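Long-range contacts in Fe2OG dioxygenase domain-containing protein (Pseudomonas putida, PDB 4J25), which probably hydroxylates prolyl residues, including in elongation factor Tu, as a ferrous iron- and 2-oxoglutarate-dependent dioxygenase: residues R145-F150 against E202-V207; A160-N165 against G193-F198; E166-H171 against A210-L215. All blocks are in the same frame, centred on the assembly; numbering follows the deposited sequence.

Interaction 1. Residues R145-F150 against E202-V207. With MN (manganese (II) ion), chain I; OGA (N-oxalylglycine), chain J.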
loop_
_atom_site.group_PDB
_atom_site.type_symbol
_atom_site.label_atom_id
_atom_site.label_comp_id
_atom_site.label_asym_id
_atom_site.label_seq_id
_atom_site.Cartn_x
_atom_site.Cartn_y
_atom_site.Cartn_z
ATOM N N ARG A 145 -16.607 -2.157 3.129
ATOM C CA ARG A 145 -16.067 -3.235 2.313
ATOM C C ARG A 145 -16.115 -2.888 0.834
ATOM O O ARG A 145 -17.090 -2.338 0.333
ATOM C CB ARG A 145 -16.790 -4.553 2.560
ATOM C CG ARG A 145 -15.978 -5.748 2.085
ATOM C CD ARG A 145 -16.692 -7.057 2.292
ATOM N NE ARG A 145 -17.189 -7.180 3.658
ATOM C CZ ARG A 145 -17.568 -8.326 4.209
ATOM N NH1 ARG A 145 -18.009 -8.345 5.455
ATOM N NH2 ARG A 145 -17.497 -9.448 3.515
ATOM N N HIS A 146 -15.040 -3.217 0.139
ATOM C CA HIS A 146 -14.927 -2.882 -1.275
ATOM C C HIS A 146 -13.815 -3.664 -1.948
ATOM O O HIS A 146 -12.960 -4.276 -1.286
ATOM C CB HIS A 146 -14.697 -1.378 -1.471
ATOM C CG HIS A 146 -13.344 -0.902 -1.040
ATOM N ND1 HIS A 146 -13.027 -0.659 0.276
ATOM C CD2 HIS A 146 -12.228 -0.617 -1.754
ATOM C CE1 HIS A 146 -11.772 -0.249 0.358
ATOM N NE2 HIS A 146 -11.263 -0.219 -0.859
ATOM N N LEU A 147 -13.862 -3.644 -3.276
ATOM C CA LEU A 147 -12.776 -4.124 -4.111
ATOM C C LEU A 147 -12.153 -2.912 -4.771
ATOM O O LEU A 147 -12.850 -1.971 -5.142
ATOM C CB LEU A 147 -13.280 -5.071 -5.198
ATOM C CG LEU A 147 -13.608 -6.488 -4.765
ATOM C CD1 LEU A 147 -14.820 -7.017 -5.550
ATOM C CD2 LEU A 147 -12.416 -7.378 -4.960
ATOM N N ASP A 148 -10.842 -2.934 -4.926
ATOM C CA ASP A 148 -10.161 -1.814 -5.552
ATOM C C ASP A 148 -10.377 -1.806 -7.058
ATOM O O ASP A 148 -10.479 -0.751 -7.660
ATOM C CB ASP A 148 -8.668 -1.845 -5.250
ATOM C CG ASP A 148 -8.347 -1.463 -3.812
ATOM O OD1 ASP A 148 -9.173 -0.853 -3.110
ATOM O OD2 ASP A 148 -7.235 -1.783 -3.403
ATOM N N ARG A 149 -10.423 -2.973 -7.668
ATOM C CA ARG A 149 -10.601 -3.065 -9.115
ATOM C C ARG A 149 -11.935 -3.722 -9.443
ATOM O O ARG A 149 -12.179 -4.839 -9.031
ATOM C CB ARG A 149 -9.464 -3.882 -9.735
ATOM C CG ARG A 149 -9.646 -4.119 -11.212
ATOM C CD ARG A 149 -8.977 -5.381 -11.706
ATOM N NE ARG A 149 -9.188 -5.522 -13.143
ATOM C CZ ARG A 149 -8.605 -6.442 -13.901
ATOM N NH1 ARG A 149 -7.767 -7.315 -13.359
ATOM N NH2 ARG A 149 -8.860 -6.488 -15.202
ATOM N N PHE A 150 -12.789 -3.030 -10.184
ATOM C CA PHE A 150 -14.053 -3.610 -10.636
ATOM C C PHE A 150 -13.826 -4.571 -11.808
ATOM O O PHE A 150 -12.738 -4.619 -12.385
ATOM C CB PHE A 150 -15.013 -2.500 -11.057
ATOM C CG PHE A 150 -15.363 -1.537 -9.948
ATOM C CD1 PHE A 150 -15.109 -1.852 -8.616
ATOM C CD2 PHE A 150 -15.955 -0.311 -10.244
ATOM C CE1 PHE A 150 -15.439 -0.964 -7.604
ATOM C CE2 PHE A 150 -16.285 0.579 -9.239
ATOM C CZ PHE A 150 -16.028 0.256 -7.918
ATOM N N GLU A 202 -9.231 -9.185 -6.587
ATOM C CA GLU A 202 -9.511 -10.421 -5.856
ATOM C C GLU A 202 -9.825 -10.288 -4.370
ATOM O O GLU A 202 -10.583 -11.097 -3.824
ATOM C CB GLU A 202 -8.343 -11.387 -5.997
ATOM C CG GLU A 202 -8.340 -12.462 -4.918
ATOM C CD GLU A 202 -7.262 -13.508 -5.133
ATOM O OE1 GLU A 202 -6.964 -14.260 -4.171
ATOM O OE2 GLU A 202 -6.725 -13.582 -6.269
ATOM N N VAL A 203 -9.222 -9.317 -3.686
ATOM C CA VAL A 203 -9.363 -9.272 -2.233
ATOM C C VAL A 203 -10.252 -8.136 -1.757
ATOM O O VAL A 203 -9.820 -6.978 -1.713
ATOM C CB VAL A 203 -8.010 -9.140 -1.549
ATOM C CG1 VAL A 203 -8.191 -9.113 -0.027
ATOM C CG2 VAL A 203 -7.122 -10.278 -1.954
ATOM N N PRO A 204 -11.503 -8.462 -1.392
ATOM C CA PRO A 204 -12.342 -7.435 -0.782
ATOM C C PRO A 204 -11.720 -7.033 0.534
ATOM O O PRO A 204 -11.069 -7.867 1.172
ATOM C CB PRO A 204 -13.675 -8.149 -0.558
ATOM C CG PRO A 204 -13.634 -9.344 -1.429
ATOM C CD PRO A 204 -12.211 -9.752 -1.494
ATOM N N HIS A 205 -11.888 -5.785 0.937
ATOM C CA HIS A 205 -11.278 -5.331 2.186
ATOM C C HIS A 205 -12.004 -4.106 2.707
ATOM O O HIS A 205 -12.779 -3.483 1.991
ATOM C CB HIS A 205 -9.785 -5.042 2.013
ATOM C CG HIS A 205 -9.480 -4.030 0.950
ATOM N ND1 HIS A 205 -9.446 -4.356 -0.388
ATOM C CD2 HIS A 205 -9.182 -2.711 1.022
ATOM C CE1 HIS A 205 -9.163 -3.278 -1.098
ATOM N NE2 HIS A 205 -8.982 -2.268 -0.270
ATOM N N GLU A 206 -11.779 -3.792 3.972
ATOM C CA GLU A 206 -12.412 -2.645 4.592
ATOM C C GLU A 206 -11.494 -2.104 5.672
ATOM O O GLU A 206 -10.512 -2.749 6.047
ATOM C CB GLU A 206 -13.767 -3.041 5.185
ATOM C CG GLU A 206 -13.654 -3.982 6.341
ATOM C CD GLU A 206 -14.987 -4.478 6.840
ATOM O OE1 GLU A 206 -14.998 -5.287 7.785
ATOM O OE2 GLU A 206 -16.028 -4.084 6.282
ATOM N N VAL A 207 -11.803 -0.908 6.156
ATOM C CA VAL A 207 -11.064 -0.307 7.259
ATOM C C VAL A 207 -12.021 -0.047 8.399
ATOM O O VAL A 207 -13.019 0.644 8.229
ATOM C CB VAL A 207 -10.407 1.015 6.859
ATOM C CG1 VAL A 207 -9.686 1.673 8.085
ATOM C CG2 VAL A 207 -9.450 0.796 5.698
HETATM MN MN MN I . -9.083 -0.316 -1.028
HETATM C C1 OGA J . -8.083 2.178 -0.316
HETATM C C2 OGA J . -7.996 1.291 0.887
HETATM C C4 OGA J . -7.012 0.740 3.084
HETATM C C5 OGA J . -6.028 1.216 4.099
HETATM O O1 OGA J . -7.538 3.317 -0.246
HETATM O O2 OGA J . -8.671 1.778 -1.384
HETATM O "O2'" OGA J . -8.692 0.288 0.951
HETATM O O3 OGA J . -5.463 0.379 4.846
HETATM N N1 OGA J . -7.084 1.614 1.960
HETATM O O4 OGA J . -5.756 2.440 4.212
HETATM O O HOH W 1 -9.329 -5.180 -3.834
HETATM O O HOH W 2 -6.837 -0.387 -1.107
#
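H146, D148 and H205 meet on one manganese ion, forming the His-X-Asp...His facial triad of the double-stranded beta-helix oxygenases, with manganese probably standing in for iron. H146 NE2 lies 2.2 Å from the metal, and D148 OD1 and H205 NE2 both lie at 2.1 Å. The opposite three positions are filled by other ligands: water trans to H146, O2 of N-oxalylglycine trans to H205, and its O2' trans to D148. Each imidazole is also gripped at its far nitrogen. H205 ND1 donates to V203 O at 3.0 Å, an almost straight bond (173°) in the ring plane, and H146 ND1 bonds R144 O; with NE2 on the metal and ND1 on a carbonyl, each ring is probably held against rotation. Both rings start from CG set between the backbone N and the carbonyl carbon, chi1 71° in H146 and 57° in H205, which carries them to the same face of the strand pair. D148 OD2, the oxygen not on the metal, is held by S159, W220 and the metal-bound water. Beneath the rings, H146 and H205 form an antiparallel hydrogen-bonded pair: H146 N donates to H205 O and H205 N to H146 O, both at 2.9 Å. A second water bridges D148 N and V203 O. The R145 guanidinium has F179 as its cation-pi partner. Outermost, L147 CD2 lies 4.2 Å from P204 CD.

Interaction 2. Residues A160-N165 against G193-F198; sequences AVLYLN and GCLVVF. With OGA (N-oxalylglycine), chain J.
Strand 160-163 and strand 195-198 run antiparallel through the core of the double-stranded beta-helix (jellyroll), and V161 and V196 form their hydrogen-bonded pair. V161 N reaches V196 O at 2.9 Å and V196 N reaches V161 O at 3.0 Å, both nearly straight. The ladder goes on beyond the start of strand 195-198, with Y163 N to C194 O at 2.9 Å. It closes with G193 N on Y163 O, a bond in which the donor stands 40° out of the carbonyl plane. G193 has a positive phi (93°), where a side chain would collide with the carbonyl oxygen of the residue before it. Weaker CA-H...O contacts come between, such as A160 CA to V196 O at 3.3 Å. The apolar contacts divide by face. On one side A160 CB meets V197 CG2, and L195, its CG anti to the backbone N (chi1 -179°), reaches across with CD1, 4.1 Å from L162 CB. On the other, V196 CG2 comes at the edge of the Y163 ring, 3.9 Å from CE2. That face also meets the ligand: V161 CG1 lies 3.8 Å from O3 of N-oxalylglycine, and the Y163 ring turns its edge to the same carboxylate. In the sheet, strand 44-47 flanks 195-199 and strand 214-222 flanks 156-163; L176 and M178 of strand 176-179 cover V196, while L59 of helix 53-67 packs on L162.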
loop_
_atom_site.group_PDB
_atom_site.type_symbol
_atom_site.label_atom_id
_atom_site.label_comp_id
_atom_site.label_asym_id
_atom_site.label_seq_id
_atom_site.Cartn_x
_atom_site.Cartn_y
_atom_site.Cartn_z
ATOM N N ALA A 160 -1.205 -1.631 -2.950
ATOM C CA ALA A 160 -0.144 -1.597 -1.965
ATOM C C ALA A 160 -0.391 -0.421 -1.029
ATOM O O ALA A 160 -0.605 0.716 -1.469
ATOM C CB ALA A 160 1.212 -1.483 -2.643
ATOM N N VAL A 161 -0.388 -0.716 0.261
ATOM C CA VAL A 161 -0.597 0.280 1.293
ATOM C C VAL A 161 0.570 0.219 2.261
ATOM O O VAL A 161 0.887 -0.860 2.778
ATOM C CB VAL A 161 -1.860 -0.010 2.114
ATOM C CG1 VAL A 161 -2.228 1.221 2.949
ATOM C CG2 VAL A 161 -2.986 -0.406 1.235
ATOM N N LEU A 162 1.201 1.367 2.508
ATOM C CA LEU A 162 2.244 1.467 3.523
ATOM C C LEU A 162 1.680 2.219 4.730
ATOM O O LEU A 162 1.121 3.309 4.584
ATOM C CB LEU A 162 3.493 2.180 2.969
ATOM C CG LEU A 162 4.634 2.361 3.998
ATOM C CD1 LEU A 162 5.315 1.057 4.331
ATOM C CD2 LEU A 162 5.651 3.349 3.477
ATOM N N TYR A 163 1.780 1.631 5.919
ATOM C CA TYR A 163 1.276 2.312 7.118
ATOM C C TYR A 163 2.389 3.094 7.826
ATOM O O TYR A 163 3.569 2.780 7.701
ATOM C CB TYR A 163 0.537 1.337 8.056
ATOM C CG TYR A 163 -0.637 0.681 7.354
ATOM C CD1 TYR A 163 -1.776 1.402 7.052
ATOM C CD2 TYR A 163 -0.585 -0.644 6.961
ATOM C CE1 TYR A 163 -2.839 0.817 6.380
ATOM C CE2 TYR A 163 -1.647 -1.232 6.293
ATOM C CZ TYR A 163 -2.769 -0.495 6.019
ATOM O OH TYR A 163 -3.822 -1.068 5.351
ATOM N N LEU A 164 1.991 4.130 8.553
ATOM C CA LEU A 164 2.914 5.172 8.986
ATOM C C LEU A 164 2.780 5.530 10.464
ATOM O O LEU A 164 3.344 6.524 10.915
ATOM C CB LEU A 164 2.645 6.427 8.175
ATOM C CG LEU A 164 2.792 6.283 6.658
ATOM C CD1 LEU A 164 2.403 7.569 5.967
ATOM C CD2 LEU A 164 4.214 5.880 6.304
ATOM N N ASN A 165 2.036 4.733 11.225
ATOM C CA ASN A 165 1.679 5.157 12.578
ATOM C C ASN A 165 2.534 4.542 13.672
ATOM O O ASN A 165 2.530 3.327 13.883
ATOM C CB ASN A 165 0.220 4.853 12.838
ATOM C CG ASN A 165 -0.664 5.317 11.718
ATOM O OD1 ASN A 165 -0.874 6.519 11.528
ATOM N ND2 ASN A 165 -1.198 4.363 10.957
ATOM N N GLY A 193 5.681 1.201 9.125
ATOM C CA GLY A 193 6.620 0.365 8.399
ATOM C C GLY A 193 5.983 -0.848 7.748
ATOM O O GLY A 193 6.635 -1.571 6.984
ATOM N N CYS A 194 4.714 -1.095 8.059
ATOM C CA CYS A 194 4.040 -2.283 7.554
ATOM C C CYS A 194 3.512 -2.052 6.146
ATOM O O CYS A 194 2.710 -1.135 5.913
ATOM C CB CYS A 194 2.879 -2.690 8.461
ATOM S SG CYS A 194 2.071 -4.208 7.887
ATOM N N LEU A 195 3.950 -2.900 5.220
ATOM C CA LEU A 195 3.450 -2.863 3.846
ATOM C C LEU A 195 2.512 -4.047 3.582
ATOM O O LEU A 195 2.827 -5.187 3.917
ATOM C CB LEU A 195 4.618 -2.888 2.850
ATOM C CG LEU A 195 4.232 -2.819 1.356
ATOM C CD1 LEU A 195 3.845 -1.419 0.974
ATOM C CD2 LEU A 195 5.372 -3.309 0.461
ATOM N N VAL A 196 1.347 -3.765 3.006
ATOM C CA VAL A 196 0.414 -4.806 2.593
ATOM C C VAL A 196 0.233 -4.679 1.089
ATOM O O VAL A 196 -0.030 -3.597 0.596
ATOM C CB VAL A 196 -0.952 -4.657 3.274
ATOM C CG1 VAL A 196 -1.935 -5.770 2.794
ATOM C CG2 VAL A 196 -0.795 -4.727 4.756
ATOM N N VAL A 197 0.391 -5.787 0.374
ATOM C CA VAL A 197 0.211 -5.817 -1.078
ATOM C C VAL A 197 -0.819 -6.895 -1.406
ATOM O O VAL A 197 -0.790 -7.987 -0.839
ATOM C CB VAL A 197 1.540 -6.155 -1.785
ATOM C CG1 VAL A 197 1.431 -5.996 -3.281
ATOM C CG2 VAL A 197 2.672 -5.253 -1.268
ATOM N N PHE A 198 -1.741 -6.604 -2.311
ATOM C CA PHE A 198 -2.696 -7.634 -2.737
ATOM C C PHE A 198 -3.206 -7.445 -4.168
ATOM O O PHE A 198 -3.080 -6.358 -4.780
ATOM C CB PHE A 198 -3.875 -7.746 -1.759
ATOM C CG PHE A 198 -4.629 -6.456 -1.532
ATOM C CD1 PHE A 198 -4.271 -5.608 -0.492
ATOM C CD2 PHE A 198 -5.702 -6.106 -2.341
ATOM C CE1 PHE A 198 -4.948 -4.436 -0.268
ATOM C CE2 PHE A 198 -6.383 -4.938 -2.124
ATOM C CZ PHE A 198 -6.006 -4.092 -1.088
HETATM C C1 OGA J . -8.083 2.178 -0.316
HETATM C C2 OGA J . -7.996 1.291 0.887
HETATM C C4 OGA J . -7.012 0.740 3.084
HETATM C C5 OGA J . -6.028 1.216 4.099
HETATM O O1 OGA J . -7.538 3.317 -0.246
HETATM O O2 OGA J . -8.671 1.778 -1.384
HETATM O "O2'" OGA J . -8.692 0.288 0.951
HETATM O O3 OGA J . -5.463 0.379 4.846
HETATM N N1 OGA J . -7.084 1.614 1.960
HETATM O O4 OGA J . -5.756 2.440 4.212
#

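Interaction 3. Residues E166-H171 against A210-L215; sequences EGWQPH and AGRERL. With OGA (N-oxalylglycine), chain J.
W168 and R212 meet through two different first torsions: CG of W168 lies opposite its backbone N (chi1 -158°), while CG of R212 sits between N and the carbonyl carbon (chi1 55°). A further bend at chi3 folds the R212 chain over the indole, the two side chains sliding past each other in opposite directions. W168 CE3 lies 3.5 Å from R212 CZ, over the centre of the guanidinium, with the planes inclined by 34°. R212 CD makes a CH-pi contact, 4.3 Å from the centroid of the six-membered ring. The guanidinium edge turns to backbone carbonyls: R212 NH1 bonds E166 O at 3.1 Å, and NH2 adds weak bonds to E166 O and G167 O. Were R212 an alanine, the face of the indole under the guanidinium would probably lose its cover, and the E166 and G167 carbonyls their side-chain donors. In the double-stranded beta-helix, this joins the loop after strand 156-163 to the turn that leads into strand 214-222. A210 CB meets the indole's edge, 3.8 Å from W168 CZ2, and W168 NE1 bonds G173 O. W168 CH2 also touches R214 CB, 3.8 Å away. From there R214, extended from CG to NE and held at NE by G174 O, reaches the ligand pocket. Its guanidinium clasps the carboxylate of N-oxalylglycine, with NH1 2.9 Å from O4 and NH2 3.1 Å from O3.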
loop_
_atom_site.group_PDB
_atom_site.type_symbol
_atom_site.label_atom_id
_atom_site.label_comp_id
_atom_site.label_asym_id
_atom_site.label_seq_id
_atom_site.Cartn_x
_atom_site.Cartn_y
_atom_site.Cartn_z
ATOM N N GLU A 166 3.247 5.408 14.385
ATOM C CA GLU A 166 4.084 4.986 15.488
ATOM C C GLU A 166 3.226 4.674 16.706
ATOM O O GLU A 166 2.230 5.350 16.956
ATOM C CB GLU A 166 5.084 6.094 15.830
ATOM C CG GLU A 166 5.969 6.512 14.650
ATOM C CD GLU A 166 6.855 5.384 14.168
ATOM O OE1 GLU A 166 7.348 5.440 13.009
ATOM O OE2 GLU A 166 7.053 4.434 14.959
ATOM N N GLY A 167 3.604 3.632 17.438
ATOM C CA GLY A 167 3.011 3.336 18.735
ATOM C C GLY A 167 1.551 2.922 18.714
ATOM O O GLY A 167 0.822 3.166 19.681
ATOM N N TRP A 168 1.120 2.299 17.620
ATOM C CA TRP A 168 -0.266 1.869 17.481
ATOM C C TRP A 168 -0.557 0.742 18.453
ATOM O O TRP A 168 0.293 -0.111 18.687
ATOM C CB TRP A 168 -0.540 1.384 16.054
ATOM C CG TRP A 168 -1.986 1.448 15.716
ATOM C CD1 TRP A 168 -2.907 0.447 15.847
ATOM C CD2 TRP A 168 -2.694 2.581 15.207
ATOM N NE1 TRP A 168 -4.139 0.893 15.454
ATOM C CE2 TRP A 168 -4.036 2.201 15.057
ATOM C CE3 TRP A 168 -2.322 3.884 14.872
ATOM C CZ2 TRP A 168 -5.009 3.073 14.579
ATOM C CZ3 TRP A 168 -3.294 4.754 14.399
ATOM C CH2 TRP A 168 -4.617 4.344 14.255
ATOM N N GLN A 169 -1.750 0.743 19.035
ATOM C CA GLN A 169 -2.140 -0.328 19.944
ATOM C C GLN A 169 -3.488 -0.831 19.468
ATOM O O GLN A 169 -4.186 -0.109 18.755
ATOM C CB GLN A 169 -2.231 0.163 21.396
ATOM C CG GLN A 169 -0.929 0.740 21.984
ATOM C CD GLN A 169 0.164 -0.303 22.183
ATOM O OE1 GLN A 169 -0.049 -1.345 22.821
ATOM N NE2 GLN A 169 1.349 -0.023 21.637
ATOM N N PRO A 170 -3.860 -2.062 19.862
ATOM C CA PRO A 170 -5.106 -2.711 19.438
ATOM C C PRO A 170 -6.346 -1.967 19.910
ATOM O O PRO A 170 -7.404 -2.088 19.301
ATOM C CB PRO A 170 -5.037 -4.079 20.121
ATOM C CG PRO A 170 -3.600 -4.275 20.458
ATOM C CD PRO A 170 -3.096 -2.917 20.786
ATOM N N HIS A 171 -6.217 -1.219 21.002
ATOM C CA HIS A 171 -7.324 -0.409 21.505
ATOM C C HIS A 171 -7.652 0.697 20.505
ATOM O O HIS A 171 -8.730 1.297 20.552
ATOM C CB HIS A 171 -6.957 0.199 22.862
ATOM C CG HIS A 171 -6.040 -0.667 23.667
ATOM N ND1 HIS A 171 -4.673 -0.492 23.673
ATOM C CD2 HIS A 171 -6.286 -1.741 24.454
ATOM C CE1 HIS A 171 -4.117 -1.410 24.445
ATOM N NE2 HIS A 171 -5.075 -2.179 24.932
ATOM N N ALA A 210 -10.927 3.921 13.688
ATOM C CA ALA A 210 -9.866 4.026 14.679
ATOM C C ALA A 210 -10.238 5.083 15.695
ATOM O O ALA A 210 -11.099 5.922 15.439
ATOM C CB ALA A 210 -8.555 4.397 14.019
ATOM N N GLY A 211 -9.574 5.046 16.842
ATOM C CA GLY A 211 -9.803 6.030 17.878
ATOM C C GLY A 211 -8.807 7.166 17.799
ATOM O O GLY A 211 -8.856 8.078 18.611
ATOM N N ARG A 212 -7.892 7.111 16.834
ATOM C CA ARG A 212 -6.904 8.172 16.666
ATOM C C ARG A 212 -6.547 8.312 15.189
ATOM O O ARG A 212 -6.819 7.421 14.399
ATOM C CB ARG A 212 -5.647 7.894 17.497
ATOM C CG ARG A 212 -5.023 6.538 17.223
ATOM C CD ARG A 212 -3.667 6.346 17.921
ATOM N NE ARG A 212 -2.547 6.852 17.121
ATOM C CZ ARG A 212 -1.305 6.363 17.144
ATOM N NH1 ARG A 212 -0.366 6.899 16.373
ATOM N NH2 ARG A 212 -0.990 5.337 17.924
ATOM N N GLU A 213 -5.965 9.443 14.820
ATOM C CA GLU A 213 -5.639 9.702 13.424
ATOM C C GLU A 213 -4.858 8.543 12.840
ATOM O O GLU A 213 -3.883 8.074 13.424
ATOM C CB GLU A 213 -4.792 10.960 13.292
ATOM C CG GLU A 213 -5.492 12.229 13.668
ATOM C CD GLU A 213 -4.554 13.406 13.591
ATOM O OE1 GLU A 213 -3.541 13.311 12.854
ATOM O OE2 GLU A 213 -4.816 14.416 14.276
ATOM N N ARG A 214 -5.286 8.078 11.682
ATOM C CA ARG A 214 -4.646 6.933 11.070
ATOM C C ARG A 214 -4.022 7.329 9.739
ATOM O O ARG A 214 -4.710 7.742 8.829
ATOM C CB ARG A 214 -5.667 5.826 10.889
ATOM C CG ARG A 214 -5.158 4.558 10.266
ATOM C CD ARG A 214 -6.359 3.880 9.691
ATOM N NE ARG A 214 -6.181 2.488 9.318
ATOM C CZ ARG A 214 -5.971 2.051 8.074
ATOM N NH1 ARG A 214 -5.829 2.896 7.053
ATOM N NH2 ARG A 214 -5.869 0.753 7.856
ATOM N N LEU A 215 -2.713 7.161 9.647
ATOM C CA LEU A 215 -1.940 7.589 8.491
ATOM C C LEU A 215 -1.484 6.439 7.608
ATOM O O LEU A 215 -0.997 5.424 8.111
ATOM C CB LEU A 215 -0.698 8.335 8.963
ATOM C CG LEU A 215 -0.863 9.565 9.843
ATOM C CD1 LEU A 215 0.501 10.237 9.968
ATOM C CD2 LEU A 215 -1.870 10.515 9.296
HETATM C C1 OGA J . -8.083 2.178 -0.316
HETATM C C2 OGA J . -7.996 1.291 0.887
HETATM C C4 OGA J . -7.012 0.740 3.084
HETATM C C5 OGA J . -6.028 1.216 4.099
HETATM O O1 OGA J . -7.538 3.317 -0.246
HETATM O O2 OGA J . -8.671 1.778 -1.384
HETATM O "O2'" OGA J . -8.692 0.288 0.951
HETATM O O3 OGA J . -5.463 0.379 4.846
HETATM N N1 OGA J . -7.084 1.614 1.960
HETATM O O4 OGA J . -5.756 2.440 4.212
#

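Overall arrangement
All three contacts converge on N-oxalylglycine, each from a different part of the double-stranded beta-helix. Interaction 2 is wholly buried and is regular strand pairing within the five-stranded sheet; interaction 1 is partly buried and built on metal coordination at the start of strand 205-207 of the three-stranded sheet; interaction 3 lies towards the surface, where a loop meets the turn into strand 214-222 through an aromatic-guanidinium overlap. Interactions 1 and 2 touch where F198 packs edge-to-face on H205. Interactions 2 and 3 share neighbouring strands 156-163 and 214-222, joined by N165 OD1 and L215 N. The manganese ion at one end of the ligand and R214 at the other hold it between them, and V207 packs on R214.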